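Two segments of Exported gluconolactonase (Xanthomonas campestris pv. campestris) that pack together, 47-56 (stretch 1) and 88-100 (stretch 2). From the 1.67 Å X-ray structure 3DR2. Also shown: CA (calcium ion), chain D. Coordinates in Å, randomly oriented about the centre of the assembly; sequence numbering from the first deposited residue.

Stretch 1 47-56: SEGPAWWEAQ
Stretch 2 (88-100) TNGNAVDAQQRLV

Which polar bonds tie the two stretches together? Two hydrogen bonds cross between them, and each joins a side-chain NH to a backbone carbonyl. Trp53 NE1 donates to Gln97 O at 2.8 Å with an N-H...acceptor angle of 151°, the carbonyl lying at the ring edge near its plane, where an indole NH can reach it. Trp53 has chi1 -166° (t) and chi2 11°; its CA-to-CB bond points sideways, but the ring end comes nearer. Asn91 ND2 donates to Gly49 O at 2.9 Å and 163°, from a side chain with chi1 -64° (m) and chi2 -71° whose CA-to-CB bond points toward stretch 1.

How is the calcium ion held beside the contact? Glu48 OE2 binds CA at 2.5 Å. The oxygens of waters 2 and 3 each lie 2.4 Å from the calcium ion CA, those of waters 1 and 4 each 2.5 Å from it, and three more ligand atoms come from elsewhere in the structure. Glu48 has an off-well chi1 of -111°, then chi2 -85° (m) and chi3 34°. Its other oxygen turns back on the chain, so that Gly49 N donates to Glu48 OE1 at 2.6 Å. Asn89 (chi1 -168°, t; chi2 162°) comes close without bonding to this carboxylate: Asn89 ND2 lies 3.3 Å from Glu48 OE2, but the angle is poor. Water 1, a calcium ligand, donates a weak hydrogen bond to Asn89 OD1 at 3.3 Å.

What sets the backbone register? Strands 47-53 and 88-93 run parallel, their directions 12° apart and their axes approaching to 4.9 Å, yet no backbone-to-backbone hydrogen bond joins them. The tightest CA pairing is Gly49 CA to Gly90 CA at 4.0 Å; Ala51 CA to Ala92 CA follows at 5.3 Å and Trp53 CA to Val93 CA at 6.4 Å. Gly49 has phi/psi 45/57, and an ideal CB there would clash, standing 2.5 Å from Asn89 O and 2.8 Å from Gly90 CA. Asn89, at -114/-98, is followed by extended Gly90 at -65/148.

How does stretch 2 turn to bring Gln97 and Leu99 to Trp53? A type I turn runs from Asp94 to Gln97, with Gln97 N donating to Asp94 O at 3.0 Å and Gln97 itself at 60/34. Asp94 (chi1 70°, p) braces the return: Arg98 N donates to Asp94 OD2 at 2.8 Å, and Arg98 NE forms a salt bridge with Asp94 OD1 at 2.8 Å. Ala92 N to Val100 O at 3.1 Å and Val100 N to Ala92 O at 2.9 Å then pair the hairpin arms.

What fills the apolar space? Leu99 (chi1 -59°, m; chi2 -175°, t) sets CD2 over one face of Trp53, 3.8 Å from the five-membered ring centroid and 13° off its normal, a CH-pi contact. Val93, chi1 -176° (t), places CG1 3.9 Å from Trp53 CD1 and CG2 4.3 Å from Ala51 CB. Together the stretches bury 571 Å².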

# COMPACT_ATOMS: atom_id res chain seq x y z
N SER A 47 -5.37 -7.46 -1.36
CA SER A 47 -5.74 -8.22 -2.54
C SER A 47 -7.24 -8.19 -2.78
O SER A 47 -8.03 -8.36 -1.84
CB SER A 47 -5.27 -9.67 -2.39
OG SER A 47 -3.86 -9.73 -2.32
N GLU A 48 -7.62 -8.02 -4.04
CA GLU A 48 -9.02 -7.93 -4.42
C GLU A 48 -9.24 -8.27 -5.90
O GLU A 48 -8.29 -8.46 -6.65
CB GLU A 48 -9.53 -6.51 -4.17
CG GLU A 48 -10.52 -6.37 -3.03
CD GLU A 48 -11.93 -6.65 -3.46
OE1 GLU A 48 -12.13 -7.53 -4.34
OE2 GLU A 48 -12.86 -6.01 -2.93
N GLY A 49 -10.52 -8.36 -6.27
CA GLY A 49 -10.92 -8.61 -7.65
C GLY A 49 -10.27 -9.67 -8.52
O GLY A 49 -9.79 -9.36 -9.62
N PRO A 50 -10.25 -10.93 -8.08
CA PRO A 50 -9.65 -12.01 -8.88
C PRO A 50 -10.51 -12.36 -10.09
O PRO A 50 -11.73 -12.46 -9.99
CB PRO A 50 -9.57 -13.16 -7.89
CG PRO A 50 -10.83 -12.95 -7.06
CD PRO A 50 -10.82 -11.45 -6.83
N ALA A 51 -9.86 -12.55 -11.24
CA ALA A 51 -10.56 -12.89 -12.46
C ALA A 51 -9.68 -13.81 -13.30
O ALA A 51 -8.51 -13.51 -13.54
CB ALA A 51 -10.89 -11.63 -13.25
N TRP A 52 -10.24 -14.92 -13.74
CA TRP A 52 -9.50 -15.87 -14.55
C TRP A 52 -9.47 -15.39 -16.00
O TRP A 52 -10.51 -15.12 -16.59
CB TRP A 52 -10.13 -17.26 -14.47
CG TRP A 52 -9.46 -18.25 -15.39
CD1 TRP A 52 -9.95 -18.72 -16.57
CD2 TRP A 52 -8.17 -18.84 -15.21
NE1 TRP A 52 -9.04 -19.57 -17.15
CE2 TRP A 52 -7.94 -19.66 -16.34
CE3 TRP A 52 -7.19 -18.76 -14.22
CZ2 TRP A 52 -6.75 -20.40 -16.50
CZ3 TRP A 52 -6.01 -19.49 -14.38
CH2 TRP A 52 -5.81 -20.30 -15.51
N TRP A 53 -8.26 -15.30 -16.55
CA TRP A 53 -8.04 -14.83 -17.91
C TRP A 53 -7.59 -16.02 -18.76
O TRP A 53 -6.40 -16.32 -18.84
CB TRP A 53 -6.95 -13.76 -17.88
CG TRP A 53 -6.80 -12.94 -19.12
CD1 TRP A 53 -7.65 -12.90 -20.19
CD2 TRP A 53 -5.76 -12.00 -19.40
NE1 TRP A 53 -7.20 -11.98 -21.11
CE2 TRP A 53 -6.04 -11.41 -20.65
CE3 TRP A 53 -4.61 -11.59 -18.70
CZ2 TRP A 53 -5.22 -10.44 -21.23
CZ3 TRP A 53 -3.79 -10.62 -19.28
CH2 TRP A 53 -4.10 -10.06 -20.53
N GLU A 54 -8.56 -16.69 -19.38
CA GLU A 54 -8.29 -17.86 -20.21
C GLU A 54 -7.24 -17.65 -21.29
O GLU A 54 -6.32 -18.47 -21.44
CB GLU A 54 -9.59 -18.35 -20.85
CG GLU A 54 -9.43 -19.57 -21.76
CD GLU A 54 -9.13 -20.86 -21.02
OE1 GLU A 54 -8.97 -20.85 -19.79
OE2 GLU A 54 -9.06 -21.91 -21.69
N ALA A 55 -7.37 -16.57 -22.05
CA ALA A 55 -6.43 -16.28 -23.13
C ALA A 55 -4.96 -16.31 -22.70
O ALA A 55 -4.07 -16.64 -23.50
CB ALA A 55 -6.76 -14.93 -23.75
N GLN A 56 -4.69 -15.97 -21.44
CA GLN A 56 -3.32 -15.96 -20.94
C GLN A 56 -3.10 -16.96 -19.81
O GLN A 56 -2.03 -16.97 -19.18
CB GLN A 56 -2.97 -14.54 -20.44
CG GLN A 56 -3.15 -13.45 -21.49
CD GLN A 56 -1.85 -12.74 -21.81
OE1 GLN A 56 -1.82 -11.81 -22.62
NE2 GLN A 56 -0.77 -13.17 -21.17
N THR A 88 -7.10 0.45 -8.68
CA THR A 88 -7.94 -0.54 -9.33
C THR A 88 -8.39 -1.57 -8.30
O THR A 88 -7.58 -2.05 -7.50
CB THR A 88 -7.18 -1.23 -10.47
OG1 THR A 88 -6.80 -0.24 -11.44
CG2 THR A 88 -8.05 -2.28 -11.15
N ASN A 89 -9.68 -1.90 -8.33
CA ASN A 89 -10.27 -2.86 -7.40
C ASN A 89 -10.74 -4.09 -8.17
O ASN A 89 -9.93 -4.97 -8.49
CB ASN A 89 -11.45 -2.19 -6.66
CG ASN A 89 -11.94 -3.01 -5.48
OD1 ASN A 89 -12.64 -2.49 -4.59
ND2 ASN A 89 -11.60 -4.29 -5.45
N GLY A 90 -12.02 -4.16 -8.50
CA GLY A 90 -12.51 -5.31 -9.23
C GLY A 90 -11.94 -5.48 -10.63
O GLY A 90 -11.61 -4.49 -11.30
N ASN A 91 -11.81 -6.73 -11.07
CA ASN A 91 -11.34 -7.07 -12.42
C ASN A 91 -12.31 -8.11 -12.96
O ASN A 91 -12.92 -8.86 -12.20
CB ASN A 91 -9.95 -7.70 -12.42
CG ASN A 91 -8.87 -6.77 -11.92
OD1 ASN A 91 -8.50 -5.80 -12.58
ND2 ASN A 91 -8.36 -7.07 -10.73
N ALA A 92 -12.42 -8.15 -14.29
CA ALA A 92 -13.27 -9.12 -14.97
C ALA A 92 -12.72 -9.26 -16.38
O ALA A 92 -11.87 -8.48 -16.80
CB ALA A 92 -14.72 -8.63 -15.01
N VAL A 93 -13.21 -10.26 -17.11
CA VAL A 93 -12.76 -10.50 -18.48
C VAL A 93 -13.96 -10.52 -19.40
O VAL A 93 -14.91 -11.26 -19.15
CB VAL A 93 -12.02 -11.85 -18.58
CG1 VAL A 93 -11.47 -12.04 -19.99
CG2 VAL A 93 -10.91 -11.90 -17.55
N ASP A 94 -13.93 -9.72 -20.45
CA ASP A 94 -15.07 -9.68 -21.36
C ASP A 94 -15.04 -10.81 -22.38
O ASP A 94 -14.13 -11.64 -22.37
CB ASP A 94 -15.18 -8.30 -22.04
CG ASP A 94 -14.07 -8.02 -23.04
OD1 ASP A 94 -13.93 -6.84 -23.42
OD2 ASP A 94 -13.36 -8.96 -23.45
N ALA A 95 -16.05 -10.85 -23.24
CA ALA A 95 -16.15 -11.89 -24.25
C ALA A 95 -14.95 -11.94 -25.20
O ALA A 95 -14.60 -13.01 -25.70
CB ALA A 95 -17.44 -11.73 -25.03
N GLN A 96 -14.33 -10.79 -25.43
CA GLN A 96 -13.17 -10.72 -26.33
C GLN A 96 -11.85 -10.95 -25.60
O GLN A 96 -10.78 -10.68 -26.14
CB GLN A 96 -13.12 -9.36 -27.03
CG GLN A 96 -14.26 -9.08 -28.01
CD GLN A 96 -15.60 -8.83 -27.34
OE1 GLN A 96 -15.72 -7.99 -26.44
NE2 GLN A 96 -16.62 -9.56 -27.78
N GLN A 97 -11.94 -11.47 -24.37
CA GLN A 97 -10.78 -11.75 -23.53
C GLN A 97 -9.94 -10.52 -23.20
O GLN A 97 -8.72 -10.60 -23.08
CB GLN A 97 -9.90 -12.84 -24.15
CG GLN A 97 -10.48 -14.26 -24.02
CD GLN A 97 -10.63 -14.73 -22.57
OE1 GLN A 97 -11.74 -14.99 -22.09
NE2 GLN A 97 -9.51 -14.86 -21.87
N ARG A 98 -10.62 -9.38 -23.06
CA ARG A 98 -9.96 -8.13 -22.68
C ARG A 98 -10.27 -7.93 -21.20
O ARG A 98 -11.34 -8.29 -20.74
CB ARG A 98 -10.52 -6.95 -23.48
CG ARG A 98 -10.19 -6.94 -24.95
CD ARG A 98 -10.92 -5.81 -25.66
NE ARG A 98 -12.37 -6.00 -25.62
CZ ARG A 98 -13.24 -5.29 -26.32
NH1 ARG A 98 -12.82 -4.32 -27.13
NH2 ARG A 98 -14.54 -5.55 -26.24
N LEU A 99 -9.32 -7.37 -20.46
CA LEU A 99 -9.54 -7.13 -19.04
C LEU A 99 -10.31 -5.83 -18.84
O LEU A 99 -9.99 -4.82 -19.47
CB LEU A 99 -8.21 -7.02 -18.29
CG LEU A 99 -7.24 -8.20 -18.33
CD1 LEU A 99 -6.06 -7.90 -17.41
CD2 LEU A 99 -7.95 -9.48 -17.91
N VAL A 100 -11.33 -5.87 -17.99
CA VAL A 100 -12.10 -4.67 -17.66
C VAL A 100 -11.85 -4.45 -16.17
O VAL A 100 -11.68 -5.41 -15.42
CB VAL A 100 -13.60 -4.85 -17.96
CG1 VAL A 100 -13.82 -4.89 -19.47
CG2 VAL A 100 -14.12 -6.13 -17.32
CA CA D . -15.37 -5.68 -3.19
O HOH W 1 -13.99 -3.96 -1.92
O HOH W 2 -16.72 -7.31 -4.29
O HOH W 3 -14.25 -5.62 -5.32
O HOH W 4 -14.28 -7.87 -3.17